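PDB 4RNL: possible galactose mutarotase from Streptomyces platensis subsp. rosaceus, which is of unconfirmed function but probably interconverts the alpha and beta anomers of galactose or a related aldose sugar. Local coordinates for residues R88-S93 against F312-N317; V82-N87 against E144-A149; A92-D97 against P174-L179; R206-D211 against D242-L247; T274-L279 against L307-F312. All coordinates share one frame; numbering follows the deposited sequence. Where two conformers were deposited one is given.

In the fold
The five contacts illustrate how bonding chemistry follows position in a beta-sandwich of the galactose mutarotase kind. Contacts 4 and 5 belong to one antiparallel sheet, where strands 242-246 and 278-282 are neighbours. Contact 5 is deeply buried and mixes strand pairing with tight side-chain packing, whereas contact 4, nearer the sheet's edge, admits bridging water. Contacts 1, 2 and 3 cluster among the loops and short strands on one side of the chain's centre. Contact 1 is mainly polar, contact 3 apolar and partly exposed, and contact 2 a buried arginine site. Contacts 1 and 3 share Ala92 and Ser93; contacts 1 and 5 share Phe312.

Contact 1 (R88-S93 against F312-N317); sequences RIAGAS and FPDSPN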
# COMPACT_ATOMS: atom_id res chain seq x y z
N ARG A 88 -3.94 -9.66 7.11
CA ARG A 88 -4.02 -11.04 7.59
C ARG A 88 -5.42 -11.61 7.65
O ARG A 88 -6.38 -10.91 7.99
CB ARG A 88 -3.36 -11.14 8.98
CG ARG A 88 -1.88 -10.83 8.97
CD ARG A 88 -1.25 -10.91 10.34
NE ARG A 88 0.21 -10.83 10.20
CZ ARG A 88 0.89 -9.70 10.08
NH1 ARG A 88 0.24 -8.54 10.13
NH2 ARG A 88 2.21 -9.71 9.92
N ILE A 89 -5.53 -12.90 7.33
CA ILE A 89 -6.74 -13.67 7.57
C ILE A 89 -6.36 -14.77 8.54
O ILE A 89 -5.49 -15.60 8.25
CB ILE A 89 -7.29 -14.27 6.27
CG1 ILE A 89 -7.74 -13.15 5.32
CG2 ILE A 89 -8.46 -15.24 6.57
CD1 ILE A 89 -8.15 -13.64 3.92
N ALA A 90 -6.99 -14.76 9.71
CA ALA A 90 -6.61 -15.67 10.79
C ALA A 90 -6.76 -17.13 10.37
O ALA A 90 -7.78 -17.53 9.79
CB ALA A 90 -7.43 -15.37 12.03
N GLY A 91 -5.73 -17.92 10.65
CA GLY A 91 -5.76 -19.36 10.43
C GLY A 91 -5.74 -19.76 8.96
O GLY A 91 -5.96 -20.93 8.64
N ALA A 92 -5.48 -18.78 8.09
CA ALA A 92 -5.48 -19.01 6.65
C ALA A 92 -6.78 -19.68 6.21
O ALA A 92 -6.78 -20.59 5.38
CB ALA A 92 -4.28 -19.86 6.23
N SER A 93 -7.89 -19.22 6.79
CA SER A 93 -9.19 -19.82 6.50
C SER A 93 -10.31 -18.83 6.80
O SER A 93 -10.19 -18.02 7.72
CB SER A 93 -9.38 -21.07 7.37
OG SER A 93 -10.59 -21.72 7.04
N PHE A 312 -10.23 -3.54 7.43
CA PHE A 312 -9.56 -3.99 8.66
C PHE A 312 -9.00 -5.41 8.53
O PHE A 312 -9.57 -6.25 7.82
CB PHE A 312 -10.54 -3.98 9.84
CG PHE A 312 -11.14 -2.63 10.16
CD1 PHE A 312 -10.69 -1.46 9.55
CD2 PHE A 312 -12.15 -2.54 11.10
CE1 PHE A 312 -11.27 -0.23 9.87
CE2 PHE A 312 -12.73 -1.32 11.43
CZ PHE A 312 -12.28 -0.16 10.80
N PRO A 313 -7.88 -5.70 9.23
CA PRO A 313 -7.33 -7.06 9.28
C PRO A 313 -8.37 -8.08 9.71
O PRO A 313 -9.20 -7.77 10.58
CB PRO A 313 -6.24 -6.96 10.36
CG PRO A 313 -5.80 -5.52 10.30
CD PRO A 313 -7.05 -4.74 9.98
N ASP A 314 -8.34 -9.25 9.08
CA ASP A 314 -9.19 -10.39 9.45
C ASP A 314 -10.68 -10.15 9.22
O ASP A 314 -11.52 -10.82 9.83
CB ASP A 314 -8.94 -10.83 10.91
CG ASP A 314 -9.38 -12.26 11.16
OD1 ASP A 314 -9.28 -13.08 10.21
OD2 ASP A 314 -9.83 -12.58 12.28
N SER A 315 -11.02 -9.21 8.34
CA SER A 315 -12.44 -8.94 8.07
C SER A 315 -13.26 -10.14 7.60
O SER A 315 -14.44 -10.26 7.97
CB SER A 315 -12.60 -7.75 7.10
OG SER A 315 -12.09 -6.56 7.68
N PRO A 316 -12.67 -11.05 6.80
CA PRO A 316 -13.48 -12.21 6.40
C PRO A 316 -13.90 -13.11 7.57
O PRO A 316 -14.78 -13.96 7.41
CB PRO A 316 -12.55 -12.97 5.45
CG PRO A 316 -11.70 -11.89 4.84
CD PRO A 316 -11.42 -10.98 6.01
N ASN A 317 -13.28 -12.93 8.73
CA ASN A 317 -13.67 -13.67 9.93
C ASN A 317 -14.34 -12.78 10.97
O ASN A 317 -14.61 -13.22 12.09
CB ASN A 317 -12.45 -14.34 10.55
CG ASN A 317 -11.98 -15.53 9.75
OD1 ASN A 317 -12.79 -16.40 9.39
ND2 ASN A 317 -10.68 -15.57 9.45
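Arg88 opens the contact through its carbonyl O, which takes a weak, bent hydrogen bond from Asp314 N at 2.8 Å. Its side chain leads away to Asn107 and a bound glycerol. Ile89 supplies the apolar part: its CD1 lies 4.1 Å from Pro316 CG, while CG2, anti to the backbone N (chi1 -65° for CG1), passes 3.7 Å from Asn317 ND2, and the isoleucine crosses both partners at about a right angle. At Ala90 the backbone N gives Asp314 OD1 a nearly straight bond of 2.9 Å, 172° at the hydrogen, arriving from well above the carboxylate plane; Ala90 CB rests against the same carboxylate. Further on, Ser93 O receives Asn317 ND2 at 3.0 Å, with the oxygen lying in the plane of the amide. The second N-H of that amide turns back to Asp314 OD1, also 3.0 Å away, and reaches it on the syn side. Asp314 itself occupies the third position of a type II turn running from Phe312 to Ser315. Two N-H groups thus grip one oxygen of a buried aspartate, which would be expected to favour its ionised form, while Asn317 uses both its protons to tie that turn to the backbone around Ser93.

Contact 2 (V82-N87 against E144-A149); sequences VGRYAN and EGFPGA
Arg84 and Phe146 bring two irregular loops together with their CA atoms 7.8 Å apart, too far for the two backbones to pair, so the Arg84 side chain, which follows a cis peptide bond, reaches over to a backbone carbonyl and to Phe146. The arginine crosses with CG anti to its backbone N (chi1 -171°), and a single bend at chi3 (-60°) sets NE beside the phenylalanine. The two side chains slide past each other in opposite directions with guanidinium and ring planes only 16° apart, yet the ring is not centred over the charge. Phe146 CB sits over one guanidinium face, offset toward its rim and 3.6 Å from Arg84 NE. Farther back along the arginine, CD approaches Phe146 CG at 3.9 Å and CB lies over the ring near its rim. Tyr85 adds its CB, 3.9 Å from Phe146 CZ, while its hydroxyl leads off to bond Ser315. At the far end of the arginine, NH1 and NH2 both close on one acceptor: Gly148 O is 2.9 Å from Arg84 NH1 and 3.1 Å from Arg84 NH2. The oxygen lies close to the guanidinium plane, and the NH2 bond comes in almost in line with the carbonyl. Arg84 NH2 also bonds the hydroxyl of Ser139. A buried guanidinium is therefore met here by neutral oxygen dipoles, with the two-nitrogen grip fixing its rotation and Phe146 CB covering part of one face, an arrangement consistent with a charge that ties loops together within the fold.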
# COMPACT_ATOMS: atom_id res chain seq x y z
N VAL A 82 -1.03 -4.83 -3.38
CA VAL A 82 -1.24 -6.01 -2.57
C VAL A 82 -2.66 -6.54 -2.74
O VAL A 82 -3.62 -5.77 -2.72
CB VAL A 82 -0.99 -5.72 -1.08
CG1 VAL A 82 -1.38 -6.91 -0.23
CG2 VAL A 82 0.47 -5.36 -0.87
N GLY A 83 -2.79 -7.85 -2.93
CA GLY A 83 -4.10 -8.49 -3.09
C GLY A 83 -3.88 -9.99 -3.19
O GLY A 83 -2.72 -10.42 -3.27
N ARG A 84 -4.95 -10.80 -3.23
CA ARG A 84 -6.34 -10.35 -3.31
C ARG A 84 -6.85 -9.76 -2.00
O ARG A 84 -7.82 -9.00 -1.98
CB ARG A 84 -7.24 -11.53 -3.73
CG ARG A 84 -8.68 -11.16 -4.06
CD ARG A 84 -9.53 -12.38 -4.39
NE ARG A 84 -9.04 -13.14 -5.54
CZ ARG A 84 -9.82 -13.89 -6.32
NH1 ARG A 84 -11.13 -13.97 -6.07
NH2 ARG A 84 -9.32 -14.57 -7.34
N TYR A 85 -6.20 -10.13 -0.90
CA TYR A 85 -6.62 -9.64 0.42
C TYR A 85 -5.41 -9.10 1.18
O TYR A 85 -4.51 -9.84 1.55
CB TYR A 85 -7.37 -10.71 1.25
CG TYR A 85 -7.99 -10.07 2.48
CD1 TYR A 85 -7.24 -9.91 3.64
CD2 TYR A 85 -9.29 -9.57 2.46
CE1 TYR A 85 -7.76 -9.29 4.75
CE2 TYR A 85 -9.83 -8.95 3.57
CZ TYR A 85 -9.06 -8.81 4.71
OH TYR A 85 -9.57 -8.18 5.82
N ALA A 86 -5.41 -7.79 1.41
CA ALA A 86 -4.28 -7.14 2.08
C ALA A 86 -4.36 -7.39 3.58
O ALA A 86 -5.44 -7.37 4.17
CB ALA A 86 -4.26 -5.66 1.80
N ASN A 87 -3.19 -7.58 4.18
CA ASN A 87 -3.06 -7.96 5.59
C ASN A 87 -3.51 -9.40 5.88
O ASN A 87 -3.46 -10.26 4.99
CB ASN A 87 -3.72 -6.94 6.52
CG ASN A 87 -2.95 -6.77 7.81
OD1 ASN A 87 -3.20 -7.47 8.78
ND2 ASN A 87 -1.96 -5.87 7.81
N GLU A 144 -4.72 -18.77 -5.17
CA GLU A 144 -4.36 -18.71 -3.75
C GLU A 144 -5.52 -19.08 -2.83
O GLU A 144 -5.57 -18.66 -1.67
CB GLU A 144 -3.81 -17.33 -3.38
CG GLU A 144 -2.42 -17.03 -3.96
CD GLU A 144 -1.34 -17.90 -3.35
OE1 GLU A 144 -1.56 -18.50 -2.27
OE2 GLU A 144 -0.25 -18.01 -3.96
N GLY A 145 -6.46 -19.87 -3.34
CA GLY A 145 -7.57 -20.34 -2.52
C GLY A 145 -8.80 -19.46 -2.51
O GLY A 145 -9.83 -19.87 -2.00
N PHE A 146 -8.71 -18.25 -3.07
CA PHE A 146 -9.85 -17.33 -3.08
C PHE A 146 -10.81 -17.73 -4.20
O PHE A 146 -10.38 -17.99 -5.32
CB PHE A 146 -9.38 -15.88 -3.28
CG PHE A 146 -8.56 -15.35 -2.13
CD1 PHE A 146 -9.17 -14.78 -1.03
CD2 PHE A 146 -7.17 -15.42 -2.15
CE1 PHE A 146 -8.43 -14.28 0.04
CE2 PHE A 146 -6.41 -14.93 -1.09
CZ PHE A 146 -7.04 -14.36 0.01
N PRO A 147 -12.12 -17.79 -3.90
CA PRO A 147 -13.09 -18.21 -4.91
C PRO A 147 -13.44 -17.07 -5.88
O PRO A 147 -13.35 -15.90 -5.53
CB PRO A 147 -14.31 -18.60 -4.07
CG PRO A 147 -14.24 -17.68 -2.88
CD PRO A 147 -12.75 -17.45 -2.62
N GLY A 148 -13.82 -17.43 -7.11
CA GLY A 148 -14.25 -16.43 -8.07
C GLY A 148 -13.11 -15.86 -8.89
O GLY A 148 -12.03 -15.58 -8.37
N ALA A 149 -13.36 -15.68 -10.19
CA ALA A 149 -12.41 -14.97 -11.04
C ALA A 149 -12.60 -13.47 -10.80
O ALA A 149 -13.70 -12.94 -11.00
CB ALA A 149 -12.65 -15.31 -12.50

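Contact 3 (A92-D97 against P174-L179); sequences ASFVLD and PTVVNL
Thr175, whose backbone N lies 3.5 Å from Leu96 CD2, has a hydroxyl gripped by two groups: OG1 accepts from Arg84 NH1 and bonds the carbonyl O of Pro147. Thr175 CB points away from strand 93-96, and what Leu96 meets is the backbone between Pro174 and Thr175. Leu96, with CG anti to its backbone N (chi1 179°), extends across and presses the single methyl CD2 against the chain at Pro174, 3.5 Å from the proline C and 4.0 Å from its CB. The fold explains the absence of hydrogen bonds between the two segments. Strand 93-96 pairs with 99-102 in a beta-hairpin and strand 175-176 pairs with 325-326, so two small antiparallel ribbons meet through side chains, their touching parts running 154° apart. Phe94 and Val176 reach toward each other tip to tip, Phe94 CZ standing 3.7 Å from Val176 CG2. The ring gets there with CG between backbone N and carbonyl carbon (chi1 65°), the crowded position, and Pro316 packs against it too. Near the hairpin turn, Asp97 crosses Pro174 at about a right angle, with OD2 3.5 Å from the proline CG, and the same oxygen forms a salt bridge with Arg327.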
# COMPACT_ATOMS: atom_id res chain seq x y z
N ALA A 92 -5.48 -18.78 8.09
CA ALA A 92 -5.48 -19.01 6.65
C ALA A 92 -6.78 -19.68 6.21
O ALA A 92 -6.78 -20.59 5.38
CB ALA A 92 -4.28 -19.86 6.23
N SER A 93 -7.89 -19.22 6.79
CA SER A 93 -9.19 -19.82 6.50
C SER A 93 -10.31 -18.83 6.80
O SER A 93 -10.19 -18.02 7.72
CB SER A 93 -9.38 -21.07 7.37
OG SER A 93 -10.59 -21.72 7.04
N PHE A 94 -11.39 -18.91 6.03
CA PHE A 94 -12.59 -18.12 6.33
C PHE A 94 -13.83 -18.79 5.72
O PHE A 94 -13.70 -19.67 4.88
CB PHE A 94 -12.46 -16.66 5.87
CG PHE A 94 -12.34 -16.50 4.37
CD1 PHE A 94 -11.11 -16.63 3.74
CD2 PHE A 94 -13.45 -16.19 3.60
CE1 PHE A 94 -11.00 -16.47 2.37
CE2 PHE A 94 -13.35 -16.02 2.23
CZ PHE A 94 -12.12 -16.16 1.61
N VAL A 95 -15.01 -18.38 6.18
CA VAL A 95 -16.26 -18.91 5.65
C VAL A 95 -16.96 -17.84 4.81
O VAL A 95 -17.07 -16.69 5.23
CB VAL A 95 -17.19 -19.40 6.78
CG1 VAL A 95 -18.52 -19.90 6.22
CG2 VAL A 95 -16.51 -20.50 7.56
N LEU A 96 -17.40 -18.23 3.62
CA LEU A 96 -18.18 -17.32 2.78
C LEU A 96 -19.33 -18.11 2.19
O LEU A 96 -19.13 -19.15 1.56
CB LEU A 96 -17.32 -16.70 1.67
CG LEU A 96 -18.03 -15.75 0.71
CD1 LEU A 96 -18.65 -14.59 1.45
CD2 LEU A 96 -17.09 -15.25 -0.38
N ASP A 97 -20.54 -17.61 2.42
CA ASP A 97 -21.77 -18.29 2.02
C ASP A 97 -21.77 -19.77 2.37
O ASP A 97 -22.06 -20.62 1.52
CB ASP A 97 -22.04 -18.09 0.52
CG ASP A 97 -22.21 -16.63 0.15
OD1 ASP A 97 -22.45 -15.80 1.06
OD2 ASP A 97 -22.11 -16.31 -1.05
N PRO A 174 -19.07 -14.90 -5.56
CA PRO A 174 -18.78 -14.21 -4.30
C PRO A 174 -17.35 -14.46 -3.82
O PRO A 174 -16.85 -15.59 -3.90
CB PRO A 174 -19.79 -14.82 -3.32
CG PRO A 174 -20.95 -15.21 -4.19
CD PRO A 174 -20.34 -15.66 -5.50
N THR A 175 -16.70 -13.40 -3.36
CA THR A 175 -15.33 -13.48 -2.93
C THR A 175 -15.08 -12.39 -1.91
O THR A 175 -15.99 -11.63 -1.59
CB THR A 175 -14.37 -13.34 -4.14
OG1 THR A 175 -13.07 -13.80 -3.77
CG2 THR A 175 -14.30 -11.89 -4.64
N VAL A 176 -13.85 -12.31 -1.39
CA VAL A 176 -13.45 -11.17 -0.58
C VAL A 176 -12.32 -10.45 -1.31
O VAL A 176 -11.52 -11.09 -2.01
CB VAL A 176 -13.02 -11.57 0.84
CG1 VAL A 176 -14.18 -12.19 1.60
CG2 VAL A 176 -11.84 -12.55 0.79
N VAL A 177 -12.29 -9.12 -1.18
CA VAL A 177 -11.32 -8.28 -1.86
C VAL A 177 -10.92 -7.13 -0.94
O VAL A 177 -11.77 -6.51 -0.30
CB VAL A 177 -11.90 -7.64 -3.15
CG1 VAL A 177 -10.78 -6.91 -3.91
CG2 VAL A 177 -12.53 -8.67 -4.03
N ASN A 178 -9.62 -6.85 -0.87
CA ASN A 178 -9.10 -5.75 -0.06
C ASN A 178 -7.76 -5.38 -0.66
O ASN A 178 -6.74 -5.98 -0.33
CB ASN A 178 -8.96 -6.21 1.39
CG ASN A 178 -8.51 -5.10 2.34
OD1 ASN A 178 -8.76 -3.91 2.13
ND2 ASN A 178 -7.83 -5.51 3.41
N LEU A 179 -7.75 -4.42 -1.59
CA LEU A 179 -6.51 -4.06 -2.28
C LEU A 179 -5.89 -2.80 -1.70
O LEU A 179 -6.59 -1.87 -1.33
CB LEU A 179 -6.79 -3.84 -3.77
CG LEU A 179 -7.59 -4.94 -4.45
CD1 LEU A 179 -7.85 -4.61 -5.90
CD2 LEU A 179 -6.84 -6.25 -4.34

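Contact 4 (R206-D211 against D242-L247); sequences RYTPVD and DHNFAL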
# COMPACT_ATOMS: atom_id res chain seq x y z
N ARG A 206 -9.92 5.79 16.88
CA ARG A 206 -9.92 4.40 17.32
C ARG A 206 -8.92 3.56 16.54
O ARG A 206 -8.51 3.93 15.44
CB ARG A 206 -11.32 3.79 17.17
CG ARG A 206 -12.38 4.44 18.04
CD ARG A 206 -13.66 3.60 18.07
NE ARG A 206 -14.71 4.22 18.86
CZ ARG A 206 -15.03 3.88 20.10
NH1 ARG A 206 -14.38 2.90 20.72
NH2 ARG A 206 -16.01 4.51 20.73
N TYR A 207 -8.52 2.42 17.11
CA TYR A 207 -7.58 1.50 16.43
C TYR A 207 -7.96 0.06 16.73
O TYR A 207 -8.84 -0.21 17.53
CB TYR A 207 -6.12 1.78 16.82
CG TYR A 207 -5.73 1.19 18.15
CD1 TYR A 207 -6.25 1.71 19.34
CD2 TYR A 207 -4.84 0.13 18.23
CE1 TYR A 207 -5.89 1.16 20.56
CE2 TYR A 207 -4.48 -0.42 19.45
CZ TYR A 207 -5.01 0.11 20.61
OH TYR A 207 -4.66 -0.45 21.82
N THR A 208 -7.28 -0.88 16.07
CA THR A 208 -7.58 -2.30 16.19
C THR A 208 -6.48 -3.03 16.95
O THR A 208 -5.47 -3.42 16.36
CB THR A 208 -7.67 -2.91 14.77
OG1 THR A 208 -8.67 -2.20 14.04
CG2 THR A 208 -8.05 -4.36 14.84
N PRO A 209 -6.67 -3.23 18.27
CA PRO A 209 -5.67 -3.96 19.06
C PRO A 209 -5.55 -5.40 18.56
O PRO A 209 -6.56 -5.97 18.16
CB PRO A 209 -6.23 -3.95 20.48
CG PRO A 209 -7.34 -2.95 20.49
CD PRO A 209 -7.81 -2.77 19.08
N VAL A 210 -4.35 -5.96 18.57
CA VAL A 210 -4.13 -7.29 18.01
C VAL A 210 -3.38 -8.20 18.99
O VAL A 210 -2.79 -7.72 19.96
CB VAL A 210 -3.35 -7.22 16.67
CG1 VAL A 210 -4.22 -6.59 15.57
CG2 VAL A 210 -2.05 -6.42 16.85
N ASP A 211 -3.43 -9.51 18.75
CA ASP A 211 -2.61 -10.44 19.52
C ASP A 211 -1.18 -10.41 19.00
O ASP A 211 -0.85 -9.60 18.13
CB ASP A 211 -3.21 -11.87 19.53
CG ASP A 211 -3.26 -12.52 18.15
OD1 ASP A 211 -2.55 -12.07 17.22
OD2 ASP A 211 -4.02 -13.51 17.98
N ASP A 242 2.60 -1.61 13.97
CA ASP A 242 2.13 -2.49 12.91
C ASP A 242 0.66 -2.70 13.22
O ASP A 242 0.25 -3.79 13.62
CB ASP A 242 2.90 -3.82 12.92
CG ASP A 242 2.56 -4.70 11.74
OD1 ASP A 242 1.83 -4.23 10.83
OD2 ASP A 242 3.03 -5.86 11.71
N HIS A 243 -0.11 -1.63 13.07
CA HIS A 243 -1.46 -1.56 13.60
C HIS A 243 -2.41 -0.87 12.63
O HIS A 243 -2.02 0.06 11.93
CB HIS A 243 -1.47 -0.78 14.91
CG HIS A 243 -0.73 -1.48 16.01
ND1 HIS A 243 0.64 -1.44 16.13
CD2 HIS A 243 -1.18 -2.26 17.03
CE1 HIS A 243 1.01 -2.15 17.19
NE2 HIS A 243 -0.08 -2.65 17.75
N ASN A 244 -3.65 -1.35 12.61
CA ASN A 244 -4.71 -0.74 11.83
C ASN A 244 -5.42 0.33 12.65
O ASN A 244 -5.79 0.09 13.81
CB ASN A 244 -5.72 -1.81 11.39
CG ASN A 244 -6.95 -1.22 10.72
OD1 ASN A 244 -6.92 -0.85 9.54
ND2 ASN A 244 -8.06 -1.14 11.46
N PHE A 245 -5.63 1.49 12.04
CA PHE A 245 -6.45 2.55 12.64
C PHE A 245 -7.83 2.58 11.98
O PHE A 245 -7.95 2.45 10.77
CB PHE A 245 -5.73 3.90 12.49
CG PHE A 245 -4.48 4.00 13.32
CD1 PHE A 245 -3.29 3.43 12.88
CD2 PHE A 245 -4.51 4.61 14.57
CE1 PHE A 245 -2.14 3.49 13.65
CE2 PHE A 245 -3.37 4.67 15.35
CZ PHE A 245 -2.19 4.11 14.90
N ALA A 246 -8.87 2.74 12.79
CA ALA A 246 -10.23 2.90 12.29
C ALA A 246 -10.44 4.38 11.97
O ALA A 246 -10.63 5.20 12.87
CB ALA A 246 -11.25 2.41 13.33
N LEU A 247 -10.39 4.73 10.70
CA LEU A 247 -10.49 6.12 10.29
C LEU A 247 -11.87 6.68 10.59
O LEU A 247 -12.88 6.01 10.37
CB LEU A 247 -10.20 6.23 8.78
CG LEU A 247 -8.83 5.67 8.41
CD1 LEU A 247 -8.61 5.72 6.90
CD2 LEU A 247 -7.75 6.46 9.14
O HOH W 1 -4.28 -3.74 13.94
O HOH W 2 -2.33 -4.15 19.75
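Tyr207 and His243 meet at a ring edge: His243 CD2 lies near the plane of the tyrosine ring, 4.5 Å from its CE2. Pro209 CD sits over one tyrosine face, offset toward the rim, and Phe229 stacks with the same ring. Round the imidazole, a water lies in the ring plane, weakly bonded to NE2 and more firmly to Val210 N, while ND1 accepts from Asp242 N. Thr208 O also stands near the imidazole plane. Phe245 offers CD2 to Tyr207 CB at 4.0 Å. On the other face of the sheet, Asn244 ND2 donates to Thr208 OG1 at 2.9 Å (159° at the hydrogen), with the hydroxyl oxygen in the amide plane, and Asn244 OD1 is bonded by Gln310. The backbones join through Thr208 N to Asn244 O, 2.9 Å, and Ala246 N to Arg206 O, also 2.9 Å. Between Thr208 O and Asn244 N a second water intervenes, donating to the former at 2.7 Å and accepting from the latter at 2.8 Å. The result is an antiparallel strand pair, one of its links made through water, in a large sheet where 206-208 lies next to outermost strand 222-223, consistent with the beta-sandwich of the galactose mutarotase family.

Contact 5 (T274-L279 against L307-F312); sequences TTEPGL and LETQHF
Pro277 and His311 cross at about a right angle, with the proline CG over the centre of one imidazole face, 3.8 Å from the ring centroid and 12° off its normal, a clear CH-pi contact. Glu276 comes to the same ring at its edge. Its chain bends at chi2 (-73°), which starts CD toward the histidine, and the carboxylate plane stands 67° from the imidazole. His311 ND1 donates to Glu276 OE1, although that oxygen is crowded in the model and the exact length of the bond is doubtful; OE2 bonds Ser334. Phe312 turns its ring edge to the other segment, CE1 lying 3.5 Å from Pro277 O. The same atom comes within 3.8 Å of Gly278 CA, where the glycine has no side chain to intervene. Behind this cluster Thr274 and Thr309 reach toward each other tip to tip, Thr274 OG1 being 3.4 Å from Thr309 CB, and both hydroxyls bond Thr336. Thr274 OG1 also accepts from Glu276 N, closing an ST turn. Leu279 CD2 meets Leu307 CD2 at 3.9 Å. The strands themselves pair antiparallel, with Gln310 N donating to Gly278 O at 2.9 Å and Leu279 CA directing a C-H toward Glu308 O. Buried polar groups thus find partners: Glu276 OE2 has Ser334, with His311 a less certain second partner through OE1, the threonines share Thr336, and Gln310 bonds Gln280, while Glu308 leads away to a glycerol, probably from the crystallisation liquor, which may mark the sugar pocket expected of the family.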
# COMPACT_ATOMS: atom_id res chain seq x y z
N THR A 274 -8.27 9.06 1.17
CA THR A 274 -8.75 7.74 0.79
C THR A 274 -10.24 7.56 1.00
O THR A 274 -10.87 8.28 1.77
CB THR A 274 -7.99 6.62 1.56
OG1 THR A 274 -8.29 5.34 0.98
CG2 THR A 274 -8.38 6.60 3.04
N THR A 275 -10.79 6.58 0.29
CA THR A 275 -12.17 6.14 0.48
C THR A 275 -12.25 5.06 1.57
O THR A 275 -13.32 4.74 2.08
CB THR A 275 -12.70 5.52 -0.81
OG1 THR A 275 -11.77 4.53 -1.27
CG2 THR A 275 -12.86 6.60 -1.89
N GLU A 276 -11.10 4.49 1.91
CA GLU A 276 -11.04 3.34 2.82
C GLU A 276 -11.38 3.67 4.27
O GLU A 276 -11.19 4.81 4.71
CB GLU A 276 -9.63 2.72 2.77
CG GLU A 276 -9.31 2.05 1.44
CD GLU A 276 -10.05 0.73 1.25
OE1 GLU A 276 -10.33 0.05 2.26
OE2 GLU A 276 -10.36 0.38 0.09
N PRO A 277 -11.85 2.67 5.04
CA PRO A 277 -12.18 2.88 6.45
C PRO A 277 -11.00 2.66 7.39
O PRO A 277 -11.07 2.98 8.59
CB PRO A 277 -13.22 1.79 6.71
CG PRO A 277 -12.75 0.64 5.81
CD PRO A 277 -12.25 1.33 4.56
N GLY A 278 -9.92 2.10 6.88
CA GLY A 278 -8.81 1.74 7.74
C GLY A 278 -7.46 2.15 7.17
O GLY A 278 -7.31 2.43 5.98
N LEU A 279 -6.47 2.20 8.06
CA LEU A 279 -5.12 2.51 7.65
C LEU A 279 -4.17 1.68 8.49
O LEU A 279 -4.20 1.75 9.71
CB LEU A 279 -4.84 4.01 7.82
CG LEU A 279 -3.46 4.57 7.45
CD1 LEU A 279 -3.59 6.02 7.02
CD2 LEU A 279 -2.53 4.51 8.64
N LEU A 307 1.93 3.59 5.03
CA LEU A 307 0.58 3.96 5.41
C LEU A 307 -0.35 3.32 4.39
O LEU A 307 -0.54 3.85 3.31
CB LEU A 307 0.41 5.48 5.37
CG LEU A 307 1.33 6.28 6.30
CD1 LEU A 307 1.26 7.77 5.99
CD2 LEU A 307 0.94 6.03 7.72
N GLU A 308 -0.88 2.15 4.73
CA GLU A 308 -1.66 1.37 3.78
C GLU A 308 -3.14 1.51 4.04
O GLU A 308 -3.65 1.05 5.07
CB GLU A 308 -1.28 -0.12 3.89
CG GLU A 308 0.21 -0.36 3.97
CD GLU A 308 0.54 -1.67 4.65
OE1 GLU A 308 -0.14 -2.66 4.36
OE2 GLU A 308 1.46 -1.69 5.50
N THR A 309 -3.84 2.14 3.11
CA THR A 309 -5.29 2.32 3.26
C THR A 309 -5.95 1.01 2.91
O THR A 309 -5.60 0.37 1.91
CB THR A 309 -5.79 3.44 2.36
OG1 THR A 309 -5.41 3.15 1.01
CG2 THR A 309 -5.13 4.78 2.75
N GLN A 310 -6.93 0.59 3.72
CA GLN A 310 -7.41 -0.78 3.63
C GLN A 310 -8.69 -0.97 4.41
O GLN A 310 -9.11 -0.10 5.18
CB GLN A 310 -6.33 -1.69 4.22
CG GLN A 310 -6.08 -1.38 5.70
CD GLN A 310 -5.18 -2.38 6.38
OE1 GLN A 310 -4.49 -3.15 5.71
NE2 GLN A 310 -5.17 -2.38 7.71
N HIS A 311 -9.34 -2.12 4.21
CA HIS A 311 -10.32 -2.60 5.18
C HIS A 311 -9.56 -3.31 6.31
O HIS A 311 -8.38 -3.62 6.16
CB HIS A 311 -11.35 -3.51 4.51
CG HIS A 311 -12.47 -2.77 3.84
ND1 HIS A 311 -12.26 -1.74 2.96
CD2 HIS A 311 -13.82 -2.93 3.93
CE1 HIS A 311 -13.42 -1.28 2.53
NE2 HIS A 311 -14.39 -1.98 3.10
N PHE A 312 -10.23 -3.54 7.43
CA PHE A 312 -9.56 -3.99 8.66
C PHE A 312 -9.00 -5.41 8.53
O PHE A 312 -9.57 -6.25 7.82
CB PHE A 312 -10.54 -3.98 9.84
CG PHE A 312 -11.14 -2.63 10.16
CD1 PHE A 312 -10.69 -1.46 9.55
CD2 PHE A 312 -12.15 -2.54 11.10
CE1 PHE A 312 -11.27 -0.23 9.87
CE2 PHE A 312 -12.73 -1.32 11.43
CZ PHE A 312 -12.28 -0.16 10.80